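Local coordinates for protein phosphoribosylglycinamide synthetase (Anaerococcus prevotii, PDB 4DIM) that probably binds ATP and a metal ion and acts as a ligase of the ATP-grasp superfamily, at residues Glu195-Gln199 and Val210-Asp215; Val226-Pro231 and Lys322-Met328; Arg9-Ala15 and Ile31-Thr37; Ile57-Val63 and Val85-Ile90. All blocks are in the same frame, centred on the assembly; numbering follows the deposited sequence.

Contact 1 of 4, residues Glu195-Gln199 and Val210-Asp215; sequences EFGAQ and VMPHGD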
# COMPACT_ATOMS: atom_id res chain seq x y z
N GLU A 195 5.05 -8.00 12.26
CA GLU A 195 4.46 -7.04 11.30
C GLU A 195 4.06 -7.73 10.01
O GLU A 195 4.83 -8.51 9.45
CB GLU A 195 5.41 -5.90 10.96
CG GLU A 195 5.83 -5.04 12.12
CD GLU A 195 6.93 -4.04 11.80
OE1 GLU A 195 7.52 -4.12 10.70
OE2 GLU A 195 7.20 -3.17 12.66
N PHE A 196 2.87 -7.44 9.53
CA PHE A 196 2.40 -7.99 8.28
C PHE A 196 1.35 -7.03 7.74
O PHE A 196 1.14 -5.98 8.34
CB PHE A 196 1.86 -9.43 8.48
CG PHE A 196 0.64 -9.52 9.34
CD1 PHE A 196 -0.62 -9.59 8.78
CD2 PHE A 196 0.73 -9.38 10.71
CE1 PHE A 196 -1.77 -9.56 9.57
CE2 PHE A 196 -0.42 -9.30 11.49
CZ PHE A 196 -1.66 -9.46 10.92
N GLY A 197 0.76 -7.35 6.61
CA GLY A 197 -0.26 -6.52 5.99
C GLY A 197 -1.47 -7.30 5.52
O GLY A 197 -1.57 -8.52 5.70
N ALA A 198 -2.40 -6.59 4.88
CA ALA A 198 -3.57 -7.20 4.30
C ALA A 198 -4.16 -6.35 3.21
O ALA A 198 -4.06 -5.13 3.26
CB ALA A 198 -4.62 -7.45 5.37
N GLN A 199 -4.81 -7.00 2.25
CA GLN A 199 -5.53 -6.37 1.16
C GLN A 199 -6.99 -6.63 1.36
O GLN A 199 -7.37 -7.67 1.87
CB GLN A 199 -5.12 -6.90 -0.24
CG GLN A 199 -3.69 -6.68 -0.68
CD GLN A 199 -3.23 -5.24 -0.72
OE1 GLN A 199 -3.55 -4.49 -1.64
NE2 GLN A 199 -2.49 -4.81 0.28
N VAL A 210 -10.65 -10.17 2.76
CA VAL A 210 -9.52 -9.66 3.51
C VAL A 210 -8.44 -10.72 3.29
O VAL A 210 -8.64 -11.90 3.60
CB VAL A 210 -9.77 -9.32 4.99
CG1 VAL A 210 -8.55 -8.64 5.58
CG2 VAL A 210 -10.98 -8.42 5.15
N MSE A 211 -7.36 -10.32 2.61
CA MSE A 211 -6.28 -11.22 2.30
C MSE A 211 -5.00 -10.84 3.06
O MSE A 211 -4.23 -10.02 2.57
CB MSE A 211 -6.00 -11.22 0.79
CG MSE A 211 -5.03 -12.35 0.36
SE MSE A 211 -4.35 -12.03 -1.41
CE MSE A 211 -3.16 -10.76 -0.92
N PRO A 212 -4.69 -11.53 4.18
CA PRO A 212 -3.41 -11.29 4.86
C PRO A 212 -2.21 -11.62 3.97
O PRO A 212 -2.32 -12.43 3.07
CB PRO A 212 -3.48 -12.21 6.09
CG PRO A 212 -4.93 -12.41 6.31
CD PRO A 212 -5.56 -12.43 4.97
N HIS A 213 -1.10 -10.93 4.19
CA HIS A 213 0.10 -11.20 3.39
C HIS A 213 1.38 -10.87 4.16
O HIS A 213 1.40 -10.05 5.10
CB HIS A 213 0.10 -10.48 2.02
CG HIS A 213 -0.16 -9.02 2.08
ND1 HIS A 213 0.84 -8.11 2.41
CD2 HIS A 213 -1.30 -8.33 1.81
CE1 HIS A 213 0.27 -6.93 2.40
NE2 HIS A 213 -1.02 -7.01 2.01
N GLY A 214 2.42 -11.57 3.78
CA GLY A 214 3.72 -11.43 4.40
C GLY A 214 4.46 -10.26 3.80
O GLY A 214 4.24 -9.93 2.64
N ASP A 215 5.30 -9.62 4.62
CA ASP A 215 6.04 -8.43 4.24
C ASP A 215 7.55 -8.64 4.44
O ASP A 215 8.02 -8.62 5.57
CB ASP A 215 5.55 -7.23 5.09
CG ASP A 215 4.11 -6.73 4.85
OD1 ASP A 215 3.44 -7.22 3.89
OD2 ASP A 215 3.66 -5.81 5.59
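This is an antiparallel pairing within the beta hairpin of strands 194-203 and 206-219, in the large antiparallel sheet of the ATP-grasp fold. Two hydrogen-bonded pairs hold it. G197 N donates to H213 O at 3.2 Å, and H213 N returns a bond to G197 O at 2.9 Å. Q199 N to M211 O (3.1 Å) and M211 N to Q199 O (2.8 Å) form the second pair. Between them A198 faces P212, a non-hydrogen-bonded pair, so the missing amide proton of P212 costs this pairing no bond. A198 CB also touches V210 CG1 at 4.1 Å. Helix 236-253 covers the side of A198 and P212, where P212 packs on I239.

On the other face the H213 ring folds back over G197. G197 CA lies 4.1 Å from the ring centroid of H213, a CH-pi contact, and a CB on G197 would clash with the ring. Q199 NE2 donates to H213 NE2 at 3.2 Å, and Q199 NE2 also bonds to N261. H213 ND1 makes a weak bond to D215 OD1 at 3.1 Å. The bonds are consistent with a neutral imidazole carrying its proton on ND1, held over the strand by polar neighbours at both nitrogens.

Contact 2 of 4, residues Val226-Pro231 and Lys322-Met328; sequences VGHYVP and KAGLARM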
# COMPACT_ATOMS: atom_id res chain seq x y z
N VAL A 226 10.71 -4.97 0.38
CA VAL A 226 11.36 -5.61 -0.79
C VAL A 226 10.70 -6.92 -1.23
O VAL A 226 11.14 -7.53 -2.21
CB VAL A 226 12.86 -5.82 -0.54
CG1 VAL A 226 13.54 -4.52 -0.19
CG2 VAL A 226 13.08 -6.86 0.56
N GLY A 227 9.66 -7.35 -0.54
CA GLY A 227 8.96 -8.55 -0.94
C GLY A 227 7.63 -8.74 -0.25
O GLY A 227 7.39 -8.22 0.85
N HIS A 228 6.76 -9.48 -0.93
CA HIS A 228 5.44 -9.82 -0.43
C HIS A 228 5.15 -11.25 -0.79
O HIS A 228 5.74 -11.78 -1.74
CB HIS A 228 4.35 -8.87 -0.97
CG HIS A 228 4.46 -7.49 -0.41
ND1 HIS A 228 4.11 -7.22 0.90
CD2 HIS A 228 4.93 -6.37 -0.97
CE1 HIS A 228 4.35 -5.94 1.08
NE2 HIS A 228 4.87 -5.40 -0.01
N TYR A 229 4.28 -11.89 -0.00
CA TYR A 229 3.91 -13.25 -0.30
C TYR A 229 2.60 -13.62 0.30
O TYR A 229 2.16 -13.05 1.26
CB TYR A 229 4.99 -14.25 0.17
CG TYR A 229 5.28 -14.22 1.65
CD1 TYR A 229 6.33 -13.46 2.16
CD2 TYR A 229 4.57 -15.04 2.54
CE1 TYR A 229 6.62 -13.44 3.53
CE2 TYR A 229 4.86 -15.05 3.90
CZ TYR A 229 5.90 -14.26 4.39
OH TYR A 229 6.15 -14.17 5.74
N VAL A 230 2.03 -14.65 -0.27
CA VAL A 230 0.81 -15.29 0.20
C VAL A 230 1.09 -16.77 0.10
O VAL A 230 1.83 -17.20 -0.79
CB VAL A 230 -0.49 -14.88 -0.53
CG1 VAL A 230 -0.91 -13.47 -0.15
CG2 VAL A 230 -0.38 -15.04 -2.04
N PRO A 231 0.60 -17.57 1.05
CA PRO A 231 -0.20 -17.20 2.22
C PRO A 231 0.70 -16.86 3.38
O PRO A 231 1.88 -17.24 3.43
CB PRO A 231 -1.01 -18.47 2.46
CG PRO A 231 -0.02 -19.56 2.15
CD PRO A 231 0.87 -19.02 1.04
N LYS A 322 -3.71 -20.42 -4.54
CA LYS A 322 -2.32 -20.68 -4.91
C LYS A 322 -1.38 -19.75 -4.10
O LYS A 322 -1.77 -18.66 -3.69
CB LYS A 322 -2.10 -20.47 -6.43
CG LYS A 322 -0.90 -21.22 -7.00
CD LYS A 322 -1.19 -21.97 -8.30
CE LYS A 322 -0.09 -22.96 -8.62
NZ LYS A 322 -0.45 -23.88 -9.73
N ALA A 323 -0.17 -20.25 -3.81
CA ALA A 323 0.85 -19.45 -3.16
C ALA A 323 1.50 -18.54 -4.23
O ALA A 323 1.52 -18.88 -5.41
CB ALA A 323 1.88 -20.33 -2.48
N GLY A 324 1.88 -17.34 -3.79
CA GLY A 324 2.57 -16.32 -4.57
C GLY A 324 3.67 -15.64 -3.77
O GLY A 324 3.61 -15.56 -2.52
N LEU A 325 4.75 -15.25 -4.48
CA LEU A 325 5.95 -14.60 -3.92
C LEU A 325 6.40 -13.54 -4.90
O LEU A 325 6.59 -13.84 -6.08
CB LEU A 325 7.08 -15.62 -3.65
CG LEU A 325 8.47 -15.08 -3.19
CD1 LEU A 325 8.37 -14.31 -1.90
CD2 LEU A 325 9.46 -16.16 -3.03
N ALA A 326 6.56 -12.32 -4.44
CA ALA A 326 7.01 -11.18 -5.24
C ALA A 326 8.17 -10.57 -4.56
O ALA A 326 8.08 -10.29 -3.37
CB ALA A 326 5.91 -10.15 -5.41
N ARG A 327 9.28 -10.42 -5.27
CA ARG A 327 10.46 -9.81 -4.71
C ARG A 327 11.09 -8.80 -5.63
O ARG A 327 11.27 -9.07 -6.83
CB ARG A 327 11.48 -10.91 -4.41
CG ARG A 327 11.21 -11.59 -3.11
CD ARG A 327 12.39 -12.43 -2.74
NE ARG A 327 12.06 -13.24 -1.57
CZ ARG A 327 12.60 -14.40 -1.26
NH1 ARG A 327 13.56 -14.92 -2.02
NH2 ARG A 327 12.20 -15.05 -0.18
N MSE A 328 11.55 -7.68 -5.05
CA MSE A 328 12.33 -6.69 -5.78
C MSE A 328 13.75 -7.23 -5.95
O MSE A 328 14.29 -7.83 -5.01
CB MSE A 328 12.39 -5.34 -5.06
CG MSE A 328 11.00 -4.73 -4.73
SE MSE A 328 9.61 -4.61 -6.21
CE MSE A 328 8.35 -6.05 -5.64
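Strands 223-230 and 323-329 are neighbours in the large antiparallel sheet, which also carries strands of the ATP-grasp family region. The pairing joins segments separated by 90 residues, and their short axes run 4.7 Å apart and almost exactly antiparallel.

Five backbone hydrogen bonds carry it. M328 N donates to V226 O at 2.9 Å. H228 and A326 exchange two bonds: H228 N to A326 O and A326 N to H228 O, both 2.9 Å. V230 N reaches G324 O at 2.9 Å, and G324 N reaches V230 O at 3.0 Å. G227 with R327 and Y229 with L325 are the non-hydrogen-bonded pairs between. On the far edge of its strand, V226 pairs together with G227 against E216, a classic beta bulge.

Apolar contacts are few. Y229 CB meets L325 CD1 at 4.0 Å on the face covered by helix 384-395. H228, V230 and A326 point to the opposite face, where H228 and V230 touch helix 285-293.

The charged end of R327 turns to strand 206-219, where its NE forms a salt bridge with E216. H228 ND1 is hydrogen-bonded to G214 O.

G227 sits close to its partner strand, and a CB there would be tight against A326 O and R327 CG. At the other end, the cis-peptide residue P231 places its CD 3.9 Å from A323 CB.

Contact 3 of 4, residues Arg9-Ala15 and Ile31-Thr37; sequences RLLILGA and IHTIAGT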
# COMPACT_ATOMS: atom_id res chain seq x y z
N ARG A 9 -14.36 6.86 -20.37
CA ARG A 9 -13.15 7.62 -20.01
C ARG A 9 -12.78 7.50 -18.54
O ARG A 9 -13.55 7.91 -17.68
CB ARG A 9 -13.31 9.11 -20.39
CG ARG A 9 -13.54 9.35 -21.90
CD ARG A 9 -14.08 10.73 -22.24
NE ARG A 9 -13.15 11.81 -21.88
CZ ARG A 9 -12.14 12.25 -22.63
NH1 ARG A 9 -11.35 13.23 -22.19
NH2 ARG A 9 -11.90 11.72 -23.83
N LEU A 10 -11.57 7.01 -18.25
CA LEU A 10 -11.10 6.85 -16.87
C LEU A 10 -9.86 7.64 -16.70
O LEU A 10 -8.90 7.36 -17.40
CB LEU A 10 -10.82 5.36 -16.53
CG LEU A 10 -10.25 5.07 -15.12
CD1 LEU A 10 -11.28 5.23 -14.08
CD2 LEU A 10 -9.63 3.69 -15.06
N LEU A 11 -9.83 8.54 -15.71
CA LEU A 11 -8.64 9.30 -15.38
C LEU A 11 -7.91 8.53 -14.32
O LEU A 11 -8.48 8.23 -13.27
CB LEU A 11 -8.99 10.72 -14.88
CG LEU A 11 -7.89 11.49 -14.12
CD1 LEU A 11 -6.85 12.12 -15.09
CD2 LEU A 11 -8.49 12.52 -13.18
N ILE A 12 -6.66 8.15 -14.59
CA ILE A 12 -5.87 7.44 -13.60
C ILE A 12 -4.93 8.45 -13.00
O ILE A 12 -4.13 9.02 -13.72
CB ILE A 12 -5.14 6.22 -14.16
CG1 ILE A 12 -6.16 5.16 -14.63
CG2 ILE A 12 -4.20 5.67 -13.08
CD1 ILE A 12 -5.61 4.14 -15.68
N LEU A 13 -5.03 8.67 -11.68
CA LEU A 13 -4.17 9.65 -11.00
C LEU A 13 -2.84 9.01 -10.70
O LEU A 13 -2.78 8.11 -9.86
CB LEU A 13 -4.81 10.16 -9.71
CG LEU A 13 -5.99 11.11 -9.86
CD1 LEU A 13 -7.28 10.33 -10.17
CD2 LEU A 13 -6.21 11.89 -8.62
N GLY A 14 -1.82 9.44 -11.41
CA GLY A 14 -0.46 8.95 -11.28
C GLY A 14 -0.11 8.09 -12.46
O GLY A 14 -0.99 7.43 -13.00
N ALA A 15 1.17 8.11 -12.91
CA ALA A 15 1.63 7.27 -14.01
C ALA A 15 3.07 6.83 -13.84
O ALA A 15 3.81 6.83 -14.81
CB ALA A 15 1.44 7.97 -15.34
N ILE A 31 -11.26 0.77 -22.34
CA ILE A 31 -11.48 2.08 -21.69
C ILE A 31 -10.48 3.08 -22.27
O ILE A 31 -9.33 2.73 -22.50
CB ILE A 31 -11.34 1.95 -20.12
CG1 ILE A 31 -12.41 1.04 -19.53
CG2 ILE A 31 -11.34 3.30 -19.37
CD1 ILE A 31 -12.27 0.82 -18.04
N HIS A 32 -10.90 4.34 -22.39
CA HIS A 32 -10.08 5.45 -22.88
C HIS A 32 -9.35 6.07 -21.66
O HIS A 32 -9.98 6.73 -20.83
CB HIS A 32 -10.95 6.49 -23.60
CG HIS A 32 -10.18 7.64 -24.15
ND1 HIS A 32 -9.84 7.70 -25.49
CD2 HIS A 32 -9.69 8.73 -23.52
CE1 HIS A 32 -9.16 8.82 -25.63
NE2 HIS A 32 -9.04 9.47 -24.47
N THR A 33 -8.06 5.83 -21.53
CA THR A 33 -7.37 6.29 -20.34
C THR A 33 -6.78 7.69 -20.53
O THR A 33 -6.39 8.11 -21.62
CB THR A 33 -6.34 5.27 -19.87
OG1 THR A 33 -5.46 4.92 -20.93
CG2 THR A 33 -7.00 4.02 -19.37
N ILE A 34 -6.78 8.43 -19.43
CA ILE A 34 -6.25 9.75 -19.30
C ILE A 34 -5.26 9.67 -18.17
O ILE A 34 -5.67 9.38 -17.05
CB ILE A 34 -7.37 10.79 -19.05
CG1 ILE A 34 -8.38 10.82 -20.20
CG2 ILE A 34 -6.77 12.18 -18.80
CD1 ILE A 34 -9.71 10.74 -19.75
N ALA A 35 -3.97 9.86 -18.47
CA ALA A 35 -2.92 9.88 -17.47
C ALA A 35 -2.89 11.24 -16.75
O ALA A 35 -2.50 12.23 -17.37
CB ALA A 35 -1.58 9.62 -18.13
N GLY A 36 -3.34 11.27 -15.49
CA GLY A 36 -3.29 12.47 -14.65
C GLY A 36 -1.89 12.52 -14.05
O GLY A 36 -1.59 11.76 -13.12
N THR A 37 -0.97 13.32 -14.63
CA THR A 37 0.41 13.26 -14.18
C THR A 37 1.19 14.57 -14.33
O THR A 37 0.65 15.61 -14.69
CB THR A 37 1.11 12.12 -14.96
OG1 THR A 37 2.45 11.98 -14.51
CG2 THR A 37 1.10 12.34 -16.49
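L11 and I34 form the apolar centre of this parallel strand pair, with L11 CD1 3.7 Å from I34 CG2. L11 CD1 also lies 3.6 Å from G36 CA, filling the place where a side chain would otherwise stand: a CB on G36 would clash with it. L11 and L13 pack on helix 84-94. On the opposite face L10 CB meets I31 CG2 at 3.5 Å, and I12 CD1 meets T33 CG2 at 3.9 Å. Helix 20-29 covers that side, with Y23 against I12 and A35. The two strands and this helix make a beta-alpha-beta crossover unit, consistent with a Rossmann-like N-terminal region.

Around this core the backbone bonds alternate as in a parallel sheet. L10 N donates to H32 O (3.0 Å), I34 N to L10 O (3.1 Å), I12 N to I34 O (2.9 Å), G36 N to I12 O (3.0 Å) and G14 N to G36 O (2.9 Å). G14 has phi 107°, an angle that calls for glycine as the chain leaves the strand.

The polar edge lies at R9 and H32. R9 NH1 runs over I34 CD1 at 3.9 Å, and R9 NH2 comes 3.7 Å from H32 NE2. R9 NH1 bonds to L70 O and forms a salt bridge with E51, which also bonds H32 NE2. The carboxylate of E51 thus offsets the positive guanidinium where it crowds the imidazole.

Contact 4 of 4, residues Ile57-Val63 and Val85-Ile90; sequences ISNPDEV and VSLARI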
# COMPACT_ATOMS: atom_id res chain seq x y z
N ILE A 57 -1.36 15.85 -8.72
CA ILE A 57 -2.39 14.99 -8.16
C ILE A 57 -2.46 15.07 -6.61
O ILE A 57 -3.46 14.66 -6.00
CB ILE A 57 -2.23 13.53 -8.64
CG1 ILE A 57 -0.99 12.80 -8.00
CG2 ILE A 57 -2.24 13.48 -10.20
CD1 ILE A 57 -0.91 11.29 -8.34
N SER A 58 -1.42 15.60 -5.98
CA SER A 58 -1.39 15.80 -4.54
C SER A 58 -2.13 17.10 -4.13
O SER A 58 -2.25 17.38 -2.94
CB SER A 58 0.06 15.86 -4.07
OG SER A 58 0.68 17.05 -4.55
N ASN A 59 -2.59 17.88 -5.11
CA ASN A 59 -3.27 19.13 -4.89
C ASN A 59 -4.74 18.92 -5.19
O ASN A 59 -5.15 19.05 -6.34
CB ASN A 59 -2.61 20.18 -5.77
CG ASN A 59 -2.99 21.60 -5.48
OD1 ASN A 59 -3.84 21.90 -4.64
ND2 ASN A 59 -2.32 22.53 -6.18
N PRO A 60 -5.56 18.55 -4.18
CA PRO A 60 -6.97 18.26 -4.46
C PRO A 60 -7.73 19.41 -5.06
O PRO A 60 -8.64 19.16 -5.84
CB PRO A 60 -7.55 17.86 -3.09
CG PRO A 60 -6.61 18.32 -2.11
CD PRO A 60 -5.26 18.30 -2.75
N ASP A 61 -7.35 20.67 -4.72
CA ASP A 61 -8.00 21.87 -5.25
C ASP A 61 -7.69 22.07 -6.75
O ASP A 61 -8.61 22.30 -7.52
CB ASP A 61 -7.60 23.13 -4.45
CG ASP A 61 -8.47 23.35 -3.22
OD1 ASP A 61 -8.10 22.84 -2.14
OD2 ASP A 61 -9.57 23.94 -3.37
N GLU A 62 -6.42 21.94 -7.16
CA GLU A 62 -6.03 22.04 -8.57
C GLU A 62 -6.72 20.98 -9.40
O GLU A 62 -7.23 21.25 -10.48
CB GLU A 62 -4.52 21.89 -8.73
CG GLU A 62 -3.99 22.15 -10.13
CD GLU A 62 -2.70 21.42 -10.42
OE1 GLU A 62 -2.78 20.26 -10.90
OE2 GLU A 62 -1.62 21.97 -10.12
N VAL A 63 -6.71 19.75 -8.90
CA VAL A 63 -7.28 18.60 -9.57
C VAL A 63 -8.76 18.78 -9.81
O VAL A 63 -9.20 18.49 -10.92
CB VAL A 63 -6.99 17.32 -8.75
CG1 VAL A 63 -7.90 16.17 -9.16
CG2 VAL A 63 -5.53 16.93 -8.90
N VAL A 85 -6.48 11.71 -1.80
CA VAL A 85 -7.44 12.73 -1.39
C VAL A 85 -8.05 13.36 -2.64
O VAL A 85 -9.26 13.45 -2.74
CB VAL A 85 -6.78 13.77 -0.49
CG1 VAL A 85 -7.70 14.98 -0.27
CG2 VAL A 85 -6.40 13.12 0.84
N SER A 86 -7.20 13.78 -3.59
CA SER A 86 -7.65 14.38 -4.85
C SER A 86 -8.64 13.45 -5.53
O SER A 86 -9.71 13.93 -5.89
CB SER A 86 -6.46 14.68 -5.75
OG SER A 86 -5.38 15.15 -4.96
N LEU A 87 -8.40 12.13 -5.56
CA LEU A 87 -9.40 11.20 -6.10
C LEU A 87 -10.75 11.32 -5.37
O LEU A 87 -11.80 11.38 -6.00
CB LEU A 87 -8.92 9.77 -5.96
CG LEU A 87 -9.91 8.67 -6.33
CD1 LEU A 87 -10.45 8.84 -7.73
CD2 LEU A 87 -9.22 7.34 -6.23
N ALA A 88 -10.69 11.31 -4.04
CA ALA A 88 -11.86 11.42 -3.19
C ALA A 88 -12.69 12.69 -3.53
O ALA A 88 -13.92 12.61 -3.66
CB ALA A 88 -11.44 11.42 -1.73
N ARG A 89 -12.00 13.85 -3.75
CA ARG A 89 -12.70 15.07 -4.14
C ARG A 89 -13.30 14.93 -5.54
O ARG A 89 -14.48 15.30 -5.73
CB ARG A 89 -11.81 16.32 -4.07
CG ARG A 89 -12.68 17.60 -3.89
CD ARG A 89 -11.88 18.85 -3.57
NE ARG A 89 -11.43 18.86 -2.18
CZ ARG A 89 -10.63 19.77 -1.64
NH1 ARG A 89 -10.17 20.79 -2.37
NH2 ARG A 89 -10.28 19.68 -0.36
N ILE A 90 -12.53 14.38 -6.51
CA ILE A 90 -13.04 14.12 -7.88
C ILE A 90 -14.38 13.37 -7.77
O ILE A 90 -15.37 13.80 -8.34
CB ILE A 90 -12.02 13.31 -8.76
CG1 ILE A 90 -10.84 14.15 -9.16
CG2 ILE A 90 -12.68 12.73 -10.03
CD1 ILE A 90 -9.66 13.34 -9.51
O HOH W 1 -4.15 13.74 -2.89
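The segment 57-63 enters helix 60-66 through a loop, and 85-90 is a run of helix 84-94. N59 is the N-cap residue, and N59 O accepts V63 N at 3.1 Å in the first turn. In the second helix R89 N bonds to V85 O and I90 N to S86 O, both at 2.9 Å. The backbones come closest at P60 and S86, whose CA atoms are only 4.0 Å apart. A small side chain at S86 suits so tight an approach. One water sits in the gap. It accepts from S86 N at 3.1 Å and donates weakly to I57 O at 3.3 Å.

P60 and V63 supply the apolar surface of the first helix. P60 CG touches V85 CG1 at 4.0 Å, V63 CG2 touches S86 CB at 4.0 Å, and V63 CG1 meets I90 CD1 at 3.4 Å. I90 continues inward to L11 and L13 of strand 9-13, so this interface joins the layer packed against the parallel N-terminal sheet.

At the outer side R89 lies with its guanidinium face over P60 CB, and P60 CB is 3.9 Å from R89 CZ. R89 NH1 forms a salt bridge with D61 OD1 at 2.9 Å, though its hydrogen bond is weak. R89 NH2 makes another salt bridge with E101. One arginine is thus shared between acids on helices 60-66 and 101-108, its positive charge offsetting part of theirs beside the apolar contacts of P60 and V63.

From the N terminus, contact 3 closes first, with helix 20-29 in its short loop. Contact 4 follows, bringing helix 60-66 against helix 84-94 with strand 74-76 between them in sequence. The two touch: I57 packs on G14 and G36, and L13 on L87, so both belong to the region built on the parallel sheet. Contact 1 then closes a tight hairpin, and contact 2 spans a much longer loop that holds several helices. These two meet in one antiparallel sheet through G214 N and Y229 O, 2.9 Å apart. All four lie in series; none crosses another. Contacts 1 and 3 have centres about 28 Å apart.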